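Local coordinates for protein fructokinase (Xylella fastidiosa Temecula1, PDB 3LJS) that probably transfers a phosphate from ATP to fructose, acting as a PfkB-family sugar kinase, at residues F107-P111 with A112-L116; L115-R118 with V119-Q123; T149-G152 with M153-A156. One frame throughout, in Å; residues are numbered along the deposited sequence.

Contact 1: F107-P111 with A112-L116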
ATOM      1  N   PHE B 107       1.621   7.373   3.142  1.00 30.43           N
ATOM      2  CA  PHE B 107       0.324   6.742   3.343  1.00 27.77           C
ATOM      3  C   PHE B 107      -0.362   6.237   2.083  1.00 27.01           C
ATOM      4  O   PHE B 107      -0.325   6.884   1.035  1.00 27.20           O
ATOM      5  CB  PHE B 107      -0.636   7.727   4.017  1.00 28.45           C
ATOM      6  CG  PHE B 107      -0.201   8.177   5.378  1.00 28.00           C
ATOM      7  CD1 PHE B 107      -0.410   7.372   6.490  1.00 29.49           C
ATOM      8  CD2 PHE B 107       0.402   9.418   5.551  1.00 30.35           C
ATOM      9  CE1 PHE B 107      -0.025   7.796   7.763  1.00 30.84           C
ATOM     10  CE2 PHE B 107       0.792   9.853   6.817  1.00 31.82           C
ATOM     11  CZ  PHE B 107       0.576   9.037   7.926  1.00 30.81           C
ATOM     12  N   TYR B 108      -0.990   5.071   2.197  1.00 24.06           N
ATOM     13  CA  TYR B 108      -1.771   4.516   1.106  1.00 24.35           C
ATOM     14  C   TYR B 108      -3.187   4.692   1.642  1.00 25.85           C
ATOM     15  O   TYR B 108      -3.807   3.743   2.141  1.00 20.72           O
ATOM     16  CB  TYR B 108      -1.427   3.036   0.871  1.00 23.71           C
ATOM     17  CG  TYR B 108      -0.180   2.870   0.024  1.00 22.59           C
ATOM     18  CD1 TYR B 108      -0.268   2.482  -1.316  1.00 22.50           C
ATOM     19  CD2 TYR B 108       1.075   3.213   0.529  1.00 22.46           C
ATOM     20  CE1 TYR B 108       0.869   2.449  -2.133  1.00 22.12           C
ATOM     21  CE2 TYR B 108       2.215   3.186  -0.279  1.00 22.86           C
ATOM     22  CZ  TYR B 108       2.101   2.811  -1.610  1.00 22.15           C
ATOM     23  OH  TYR B 108       3.210   2.847  -2.421  1.00 21.40           O
ATOM     24  N   ARG B 109      -3.691   5.927   1.562  1.00 28.65           N
ATOM     25  CA  ARG B 109      -5.020   6.199   2.082  1.00 35.41           C
ATOM     26  C   ARG B 109      -5.961   7.209   1.415  1.00 41.73           C
ATOM     27  O   ARG B 109      -7.037   7.467   1.951  1.00 48.18           O
ATOM     28  CB  ARG B 109      -4.925   6.522   3.579  1.00 30.76           C
ATOM     29  CG  ARG B 109      -6.277   6.641   4.277  1.00 29.05           C
ATOM     30  CD  ARG B 109      -6.104   6.679   5.774  1.00 27.07           C
ATOM     31  NE  ARG B 109      -7.371   6.714   6.491  1.00 25.54           N
ATOM     32  CZ  ARG B 109      -8.047   7.822   6.776  1.00 26.74           C
ATOM     33  NH1 ARG B 109      -7.587   9.010   6.399  1.00 23.17           N
ATOM     34  NH2 ARG B 109      -9.169   7.745   7.481  1.00 26.44           N
ATOM     35  N   PRO B 110      -5.587   7.834   0.283  1.00 46.59           N
ATOM     36  CA  PRO B 110      -6.676   8.718  -0.152  1.00 45.61           C
ATOM     37  C   PRO B 110      -7.890   7.777  -0.161  1.00 42.88           C
ATOM     38  O   PRO B 110      -8.975   8.156   0.278  1.00 44.87           O
ATOM     39  CB  PRO B 110      -6.231   9.154  -1.544  1.00 49.56           C
ATOM     40  CG  PRO B 110      -4.727   9.217  -1.394  1.00 49.89           C
ATOM     41  CD  PRO B 110      -4.407   7.953  -0.599  1.00 49.10           C
ATOM     42  N   PRO B 111      -7.708   6.531  -0.670  1.00 39.06           N
ATOM     43  CA  PRO B 111      -8.761   5.508  -0.720  1.00 33.35           C
ATOM     44  C   PRO B 111      -8.346   4.401   0.261  1.00 30.16           C
ATOM     45  O   PRO B 111      -7.181   3.996   0.287  1.00 27.33           O
ATOM     46  CB  PRO B 111      -8.713   5.037  -2.160  1.00 36.90           C
ATOM     47  CG  PRO B 111      -7.256   5.005  -2.421  1.00 36.70           C
ATOM     48  CD  PRO B 111      -6.711   6.257  -1.725  1.00 35.84           C
ATOM     49  N   ALA B 112      -9.282   3.934   1.080  1.00 25.32           N
ATOM     50  CA  ALA B 112      -8.999   2.882   2.050  1.00 24.48           C
ATOM     51  C   ALA B 112     -10.294   2.377   2.680  1.00 23.78           C
ATOM     52  O   ALA B 112     -11.308   3.075   2.694  1.00 23.54           O
ATOM     53  CB  ALA B 112      -8.050   3.398   3.133  1.00 22.78           C
ATOM     54  N   ALA B 113     -10.248   1.165   3.215  1.00 21.74           N
ATOM     55  CA  ALA B 113     -11.420   0.559   3.822  1.00 21.08           C
ATOM     56  C   ALA B 113     -12.073   1.380   4.932  1.00 21.54           C
ATOM     57  O   ALA B 113     -13.298   1.537   4.950  1.00 21.09           O
ATOM     58  CB  ALA B 113     -11.064  -0.825   4.349  1.00 20.56           C
ATOM     59  N   ASP B 114     -11.269   1.909   5.852  1.00 21.41           N
ATOM     60  CA  ASP B 114     -11.822   2.665   6.979  1.00 21.89           C
ATOM     61  C   ASP B 114     -12.625   3.900   6.571  1.00 22.03           C
ATOM     62  O   ASP B 114     -13.500   4.353   7.313  1.00 21.26           O
ATOM     63  CB  ASP B 114     -10.711   3.064   7.968  1.00 20.05           C
ATOM     64  CG  ASP B 114      -9.878   4.231   7.480  1.00 21.34           C
ATOM     65  OD1 ASP B 114      -8.891   4.014   6.738  1.00 24.75           O
ATOM     66  OD2 ASP B 114     -10.212   5.379   7.840  1.00 24.54           O
ATOM     67  N   LEU B 115     -12.335   4.432   5.387  1.00 22.46           N
ATOM     68  CA  LEU B 115     -13.034   5.614   4.875  1.00 23.00           C
ATOM     69  C   LEU B 115     -14.450   5.312   4.378  1.00 22.47           C
ATOM     70  O   LEU B 115     -15.231   6.229   4.133  1.00 21.73           O
ATOM     71  CB  LEU B 115     -12.251   6.227   3.709  1.00 24.43           C
ATOM     72  CG  LEU B 115     -11.230   7.355   3.887  1.00 28.36           C
ATOM     73  CD1 LEU B 115     -11.179   7.840   5.313  1.00 28.13           C
ATOM     74  CD2 LEU B 115      -9.881   6.865   3.418  1.00 26.05           C
ATOM     75  N   LEU B 116     -14.778   4.033   4.232  1.00 22.17           N
ATOM     76  CA  LEU B 116     -16.084   3.639   3.710  1.00 22.46           C
ATOM     77  C   LEU B 116     -17.160   3.329   4.744  1.00 22.52           C
ATOM     78  O   LEU B 116     -18.260   2.901   4.392  1.00 20.56           O
ATOM     79  CB  LEU B 116     -15.910   2.448   2.760  1.00 22.69           C
ATOM     80  CG  LEU B 116     -15.681   2.718   1.263  1.00 28.21           C
ATOM     81  CD1 LEU B 116     -15.131   4.103   1.014  1.00 29.38           C
ATOM     82  CD2 LEU B 116     -14.749   1.651   0.714  1.00 27.82           C
TER
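A buried salt bridge between Arg-109 and Asp-114 spans the turn that leaves strand 103-108, an outer strand of the four-stranded sheet that PfkB kinases carry beside their main sheet. The arginine grips the carboxylate side-on. Its NE donates to Asp-114 OD1 at 3.1 Å, and its NH2 reaches Asp-114 OD2 at 2.6 Å. Each oxygen uses its syn lone pair, and the two planes lie only 11° apart, so guanidinium and carboxylate form an almost flat paired ring. Two torsions bring the groups together: Arg-109 runs out extended with CG anti to its own backbone N (chi1 -172°), while Asp-114 swings its carboxylate between N and the carbonyl carbon (chi1 77°). Arg-109 has further partners: NH2 also bonds Asn-138 O and NH1 bonds Thr-141 OG1, which should hold the guanidinium against rotation. Its side chain lies about 8 Å from that of Arg-170, an ATP-binding residue. Near the strand end, Tyr-108 OH bonds Thr-90 O of the second subunit, and Pro-111 packs on its counterpart there, so the turn is part of the interface between the subunits. Residues 113-115 curl in a short helical turn, with Leu-115 N bonded to Ala-112 O at 3.2 Å. This curl sets Leu-115 CD2 over the centre of one guanidinium face, 3.9 Å above the plane. The Ala-112 methyl packs lower on the arginine stem, its CB 3.9 Å from Arg-109 CG, and Leu-115 CD2 rests 3.7 Å from that same CG and 3.5 Å from Pro-110 O.

Contact 2: L115-R118 with V119-Q123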
ATOM      1  N   LEU B 115     -12.335   4.432   5.387  1.00 22.46           N
ATOM      2  CA  LEU B 115     -13.034   5.614   4.875  1.00 23.00           C
ATOM      3  C   LEU B 115     -14.450   5.312   4.378  1.00 22.47           C
ATOM      4  O   LEU B 115     -15.231   6.229   4.133  1.00 21.73           O
ATOM      5  CB  LEU B 115     -12.251   6.227   3.709  1.00 24.43           C
ATOM      6  CG  LEU B 115     -11.230   7.355   3.887  1.00 28.36           C
ATOM      7  CD1 LEU B 115     -11.179   7.840   5.313  1.00 28.13           C
ATOM      8  CD2 LEU B 115      -9.881   6.865   3.418  1.00 26.05           C
ATOM      9  N   LEU B 116     -14.778   4.033   4.232  1.00 22.17           N
ATOM     10  CA  LEU B 116     -16.084   3.639   3.710  1.00 22.46           C
ATOM     11  C   LEU B 116     -17.160   3.329   4.744  1.00 22.52           C
ATOM     12  O   LEU B 116     -18.260   2.901   4.392  1.00 20.56           O
ATOM     13  CB  LEU B 116     -15.910   2.448   2.760  1.00 22.69           C
ATOM     14  CG  LEU B 116     -15.681   2.718   1.263  1.00 28.21           C
ATOM     15  CD1 LEU B 116     -15.131   4.103   1.014  1.00 29.38           C
ATOM     16  CD2 LEU B 116     -14.749   1.651   0.714  1.00 27.82           C
ATOM     17  N   PHE B 117     -16.851   3.538   6.019  1.00 22.33           N
ATOM     18  CA  PHE B 117     -17.835   3.297   7.069  1.00 21.37           C
ATOM     19  C   PHE B 117     -18.930   4.353   6.881  1.00 20.22           C
ATOM     20  O   PHE B 117     -18.633   5.528   6.688  1.00 20.10           O
ATOM     21  CB  PHE B 117     -17.191   3.468   8.450  1.00 20.07           C
ATOM     22  CG  PHE B 117     -18.060   3.008   9.591  1.00 20.98           C
ATOM     23  CD1 PHE B 117     -17.831   1.779  10.206  1.00 19.98           C
ATOM     24  CD2 PHE B 117     -19.105   3.805  10.057  1.00 20.19           C
ATOM     25  CE1 PHE B 117     -18.629   1.348  11.272  1.00 20.36           C
ATOM     26  CE2 PHE B 117     -19.909   3.384  11.121  1.00 20.44           C
ATOM     27  CZ  PHE B 117     -19.669   2.153  11.730  1.00 19.60           C
ATOM     28  N   ARG B 118     -20.190   3.937   6.920  1.00 21.65           N
ATOM     29  CA  ARG B 118     -21.295   4.878   6.756  1.00 22.57           C
ATOM     30  C   ARG B 118     -22.235   4.787   7.950  1.00 22.46           C
ATOM     31  O   ARG B 118     -22.191   3.814   8.704  1.00 22.57           O
ATOM     32  CB  ARG B 118     -22.051   4.602   5.444  1.00 25.23           C
ATOM     33  CG  ARG B 118     -21.238   4.948   4.184  1.00 26.56           C
ATOM     34  CD  ARG B 118     -20.897   6.443   4.123  1.00 29.92           C
ATOM     35  NE  ARG B 118     -20.003   6.774   3.011  1.00 31.51           N
ATOM     36  CZ  ARG B 118     -18.680   6.900   3.105  1.00 34.08           C
ATOM     37  NH1 ARG B 118     -18.058   6.734   4.273  1.00 28.88           N
ATOM     38  NH2 ARG B 118     -17.968   7.175   2.018  1.00 33.85           N
ATOM     39  N   VAL B 119     -23.080   5.799   8.123  1.00 22.48           N
ATOM     40  CA  VAL B 119     -23.998   5.833   9.256  1.00 24.14           C
ATOM     41  C   VAL B 119     -24.798   4.548   9.431  1.00 24.66           C
ATOM     42  O   VAL B 119     -25.079   4.135  10.556  1.00 24.28           O
ATOM     43  CB  VAL B 119     -24.959   7.038   9.154  1.00 24.28           C
ATOM     44  CG1 VAL B 119     -25.980   6.990  10.281  1.00 27.90           C
ATOM     45  CG2 VAL B 119     -24.157   8.334   9.238  1.00 25.10           C
ATOM     46  N   GLU B 120     -25.151   3.911   8.317  1.00 25.27           N
ATOM     47  CA  GLU B 120     -25.912   2.663   8.348  1.00 28.10           C
ATOM     48  C   GLU B 120     -25.142   1.537   9.047  1.00 27.37           C
ATOM     49  O   GLU B 120     -25.735   0.538   9.461  1.00 26.53           O
ATOM     50  CB  GLU B 120     -26.244   2.225   6.919  1.00 33.00           C
ATOM     51  CG  GLU B 120     -25.015   1.793   6.129  1.00 38.80           C
ATOM     52  CD  GLU B 120     -25.237   1.792   4.628  1.00 43.41           C
ATOM     53  OE1 GLU B 120     -25.529   2.871   4.072  1.00 46.63           O
ATOM     54  OE2 GLU B 120     -25.111   0.716   4.007  1.00 45.68           O
ATOM     55  N   HIS B 121     -23.825   1.692   9.178  1.00 26.56           N
ATOM     56  CA  HIS B 121     -23.006   0.657   9.812  1.00 25.15           C
ATOM     57  C   HIS B 121     -22.987   0.715  11.337  1.00 23.87           C
ATOM     58  O   HIS B 121     -22.513  -0.218  11.989  1.00 22.34           O
ATOM     59  CB  HIS B 121     -21.568   0.706   9.273  1.00 25.35           C
ATOM     60  CG  HIS B 121     -21.468   0.443   7.802  1.00 25.62           C
ATOM     61  ND1 HIS B 121     -21.913  -0.727   7.222  1.00 26.89           N
ATOM     62  CD2 HIS B 121     -21.007   1.213   6.788  1.00 23.53           C
ATOM     63  CE1 HIS B 121     -21.737  -0.662   5.913  1.00 23.83           C
ATOM     64  NE2 HIS B 121     -21.190   0.505   5.624  1.00 25.55           N
ATOM     65  N   PHE B 122     -23.491   1.806  11.907  1.00 24.07           N
ATOM     66  CA  PHE B 122     -23.545   1.935  13.365  1.00 24.28           C
ATOM     67  C   PHE B 122     -24.602   0.973  13.888  1.00 26.68           C
ATOM     68  O   PHE B 122     -25.572   0.676  13.192  1.00 26.98           O
ATOM     69  CB  PHE B 122     -23.936   3.354  13.786  1.00 24.82           C
ATOM     70  CG  PHE B 122     -22.810   4.341  13.736  1.00 23.27           C
ATOM     71  CD1 PHE B 122     -21.614   4.083  14.393  1.00 21.69           C
ATOM     72  CD2 PHE B 122     -22.964   5.552  13.073  1.00 23.78           C
ATOM     73  CE1 PHE B 122     -20.588   5.020  14.397  1.00 22.22           C
ATOM     74  CE2 PHE B 122     -21.945   6.496  13.071  1.00 22.82           C
ATOM     75  CZ  PHE B 122     -20.754   6.226  13.736  1.00 21.81           C
ATOM     76  N   GLN B 123     -24.414   0.494  15.112  1.00 27.53           N
ATOM     77  CA  GLN B 123     -25.359  -0.426  15.734  1.00 29.98           C
ATOM     78  C   GLN B 123     -25.901   0.191  17.021  1.00 31.23           C
ATOM     79  O   GLN B 123     -25.138   0.659  17.870  1.00 30.17           O
ATOM     80  CB  GLN B 123     -24.664  -1.745  16.040  1.00 31.30           C
ATOM     81  CG  GLN B 123     -24.251  -2.512  14.807  1.00 35.81           C
ATOM     82  CD  GLN B 123     -23.255  -3.598  15.124  1.00 40.07           C
ATOM     83  OE1 GLN B 123     -23.411  -4.329  16.103  1.00 43.55           O
ATOM     84  NE2 GLN B 123     -22.225  -3.718  14.296  1.00 43.50           N
TER
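Phe-117, His-121 and Phe-122 gather as an aromatic cluster where the loop before helix 124-129 makes a 3-10 turn. The ring contacts come first. His-121 presents an edge to the face of Phe-117 in a T-shaped (edge-to-face) pair, with centroids 5.3 Å apart, and its CB sits over that face in a CH-pi contact, 3.6 Å from the Phe-117 ring centroid. Phe-117 in turn drives its own edge into Phe-122: Phe-117 CE2 stands over the middle of the Phe-122 ring and lies 3.7 Å from Phe-122 CE1, the planes at 61°. A chi1 of -170° places the Phe-117 ring beside the carbonyl carbon, projecting forward along the chain to meet both partners. Phe-10 and Val-56 extend the cluster on the phenylalanine side, each touching Phe-117 and Phe-122. Hydrogen bonds shape the backbone around it. His-121 N donates to Arg-118 O at 2.7 Å, and Phe-122 N follows with Val-119 O at 3.1 Å. Arg-118 supplies the charged part. Its chain bends at chi2 (-62°) and folds back along the loop, so that NH1 serves two carbonyls, Leu-115 O at 2.9 Å and Phe-117 O at 2.8 Å; the ion pair of its NH2 with Asp-144 is long and weak. The chemistry thus separates into two parts, a ring cluster packed on strand 53-60, with Phe-117 and His-121 also reaching Val-83, and a guanidinium whose NH1 bonds two main-chain oxygens, which would hold the bend of the loop by ring packing and by hydrogen bonds.

Contact 3: T149-G152 with M153-A156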
ATOM      1  N   THR B 149     -18.614  10.705  11.243  1.00 17.58           N
ATOM      2  CA  THR B 149     -18.005  10.937  12.548  1.00 17.88           C
ATOM      3  C   THR B 149     -18.869  11.917  13.360  1.00 19.16           C
ATOM      4  O   THR B 149     -19.132  11.687  14.542  1.00 20.29           O
ATOM      5  CB  THR B 149     -16.555  11.497  12.414  1.00 19.45           C
ATOM      6  OG1 THR B 149     -15.770  10.615  11.596  1.00 19.33           O
ATOM      7  CG2 THR B 149     -15.884  11.605  13.786  1.00 17.30           C
ATOM      8  N   PHE B 150     -19.332  12.993  12.729  1.00 18.47           N
ATOM      9  CA  PHE B 150     -20.159  13.963  13.438  1.00 18.99           C
ATOM     10  C   PHE B 150     -21.450  13.309  13.926  1.00 19.76           C
ATOM     11  O   PHE B 150     -21.866  13.527  15.063  1.00 20.50           O
ATOM     12  CB  PHE B 150     -20.494  15.163  12.545  1.00 19.60           C
ATOM     13  CG  PHE B 150     -19.286  15.898  12.020  1.00 19.71           C
ATOM     14  CD1 PHE B 150     -18.175  16.121  12.832  1.00 18.89           C
ATOM     15  CD2 PHE B 150     -19.278  16.406  10.723  1.00 21.15           C
ATOM     16  CE1 PHE B 150     -17.071  16.842  12.361  1.00 18.20           C
ATOM     17  CE2 PHE B 150     -18.180  17.131  10.240  1.00 20.69           C
ATOM     18  CZ  PHE B 150     -17.077  17.349  11.060  1.00 19.31           C
ATOM     19  N   GLU B 151     -22.072  12.499  13.069  1.00 19.99           N
ATOM     20  CA  GLU B 151     -23.312  11.817  13.422  1.00 19.82           C
ATOM     21  C   GLU B 151     -23.076  10.872  14.595  1.00 20.48           C
ATOM     22  O   GLU B 151     -23.923  10.742  15.480  1.00 18.94           O
ATOM     23  CB  GLU B 151     -23.856  11.041  12.216  1.00 21.00           C
ATOM     24  CG  GLU B 151     -25.189  10.330  12.446  1.00 20.47           C
ATOM     25  CD  GLU B 151     -26.308  11.257  12.939  1.00 26.08           C
ATOM     26  OE1 GLU B 151     -26.264  12.475  12.661  1.00 24.81           O
ATOM     27  OE2 GLU B 151     -27.247  10.756  13.598  1.00 24.10           O
ATOM     28  N   GLY B 152     -21.924  10.209  14.593  1.00 19.99           N
ATOM     29  CA  GLY B 152     -21.602   9.317  15.690  1.00 18.65           C
ATOM     30  C   GLY B 152     -21.479  10.102  16.989  1.00 19.28           C
ATOM     31  O   GLY B 152     -21.946   9.658  18.042  1.00 18.69           O
HETATM   32  N   MSE B 153     -20.847  11.271  16.921  1.00 18.07           N
HETATM   33  CA  MSE B 153     -20.683  12.107  18.104  1.00 20.06           C
HETATM   34  C   MSE B 153     -22.036  12.621  18.595  1.00 19.75           C
HETATM   35  O   MSE B 153     -22.275  12.685  19.802  1.00 18.90           O
HETATM   36  CB  MSE B 153     -19.758  13.289  17.801  1.00 23.44           C
HETATM   37  CG  MSE B 153     -18.328  12.901  17.442  1.00 26.38           C
HETATM   38 SE   MSE B 153     -17.255  14.442  16.896  1.00 39.76          SE
HETATM   39  CE  MSE B 153     -16.389  14.845  18.573  1.00 35.24           C
ATOM     40  N   ARG B 154     -22.921  12.984  17.666  1.00 18.77           N
ATOM     41  CA  ARG B 154     -24.244  13.479  18.041  1.00 20.59           C
ATOM     42  C   ARG B 154     -25.103  12.358  18.622  1.00 19.62           C
ATOM     43  O   ARG B 154     -25.868  12.564  19.568  1.00 19.98           O
ATOM     44  CB  ARG B 154     -24.956  14.106  16.831  1.00 19.71           C
ATOM     45  CG  ARG B 154     -24.349  15.429  16.370  1.00 21.29           C
ATOM     46  CD  ARG B 154     -25.152  16.064  15.229  1.00 23.99           C
ATOM     47  NE  ARG B 154     -25.179  15.223  14.035  1.00 23.63           N
ATOM     48  CZ  ARG B 154     -24.599  15.539  12.880  1.00 26.40           C
ATOM     49  NH1 ARG B 154     -23.943  16.687  12.754  1.00 25.38           N
ATOM     50  NH2 ARG B 154     -24.672  14.702  11.850  1.00 24.61           N
ATOM     51  N   ARG B 155     -24.974  11.169  18.047  1.00 19.38           N
ATOM     52  CA  ARG B 155     -25.732  10.014  18.506  1.00 20.81           C
ATOM     53  C   ARG B 155     -25.241   9.617  19.907  1.00 19.99           C
ATOM     54  O   ARG B 155     -26.031   9.305  20.797  1.00 18.54           O
ATOM     55  CB  ARG B 155     -25.546   8.859  17.509  1.00 24.77           C
ATOM     56  CG  ARG B 155     -26.545   7.729  17.646  1.00 33.18           C
ATOM     57  CD  ARG B 155     -26.549   6.844  16.396  1.00 37.85           C
ATOM     58  NE  ARG B 155     -26.994   7.570  15.205  1.00 41.79           N
ATOM     59  CZ  ARG B 155     -27.209   7.007  14.015  1.00 43.11           C
ATOM     60  NH1 ARG B 155     -27.020   5.702  13.848  1.00 39.50           N
ATOM     61  NH2 ARG B 155     -27.624   7.748  12.994  1.00 42.38           N
ATOM     62  N   ALA B 156     -23.928   9.647  20.097  1.00 18.66           N
ATOM     63  CA  ALA B 156     -23.340   9.299  21.384  1.00 18.93           C
ATOM     64  C   ALA B 156     -23.874  10.220  22.478  1.00 17.58           C
ATOM     65  O   ALA B 156     -24.308   9.761  23.531  1.00 19.98           O
ATOM     66  CB  ALA B 156     -21.814   9.403  21.306  1.00 18.11           C
TER
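Glu-151 is the hub of a salt-bridge network with Arg-154 and Arg-155, three and four residues further along helix 143-158, the helix of the beta-alpha-beta unit between parallel strands 130-136 and 162-166 of the main sheet. Glu-151 leaves the helix with CG on the side of its carbonyl carbon and then turns at chi2 (55°), which curls the carboxylate forward to lie between the two arginines. Arg-154 approaches side-on with two nitrogens aimed at one oxygen: NH2 donates to Glu-151 OE1 at 2.9 Å along the anti lone pair, and NE adds a longer bond of 3.3 Å to the same OE1 from above the carboxylate plane. Arg-155 takes the other oxygen, its NH2 donating to Glu-151 OE2 at 3.1 Å from the anti side, tilted out of the carboxylate plane. Neither guanidinium is coplanar with the carboxylate, the planes making 53° for Arg-154 and 73° for Arg-155. Arg-154 also lies with one face over the backbone near Glu-151 N, its NH1 3.8 Å from Phe-150 CB, and its NH2 has a second acid partner in Glu-147. Regular helical bonds run beneath, among them Arg-155 N to Glu-151 O at 2.8 Å and Ala-156 N to Gly-152 O at 2.9 Å. On another side of the helix an apolar contact forms: the selenium of Met-153, a selenomethionine, meets the edge of the Phe-150 ring, 4.5 Å from CD1. Met-153 and Ala-156 face the sheet and pack on Phe-133 and Val-163, while Phe-150 leans on Arg-183 and Lys-186 of helix 181-189, and Arg-155 touches Val-119 of the loop before helix 124-129.

From the N terminus, contact 1 comes first and closes the turn after strand 103-108, at the edge of the smaller sheet and against the second subunit. Contact 2 begins where it ends, overlapping it at Leu-115 and Leu-116, and carries the connecting loop on to helix 124-129 beside the main sheet. Contact 3 lies in series after both, within helix 143-158; none nests or crosses. Contacts 2 and 3 meet directly: Val-119 CG1 is 3.3 Å from Arg-155 NH2, and Phe-122 CZ packs 3.8 Å from Gly-152 CA, laying the loop against the helix. Contacts 1 and 3 do not touch, their nearest atoms about 8 Å apart.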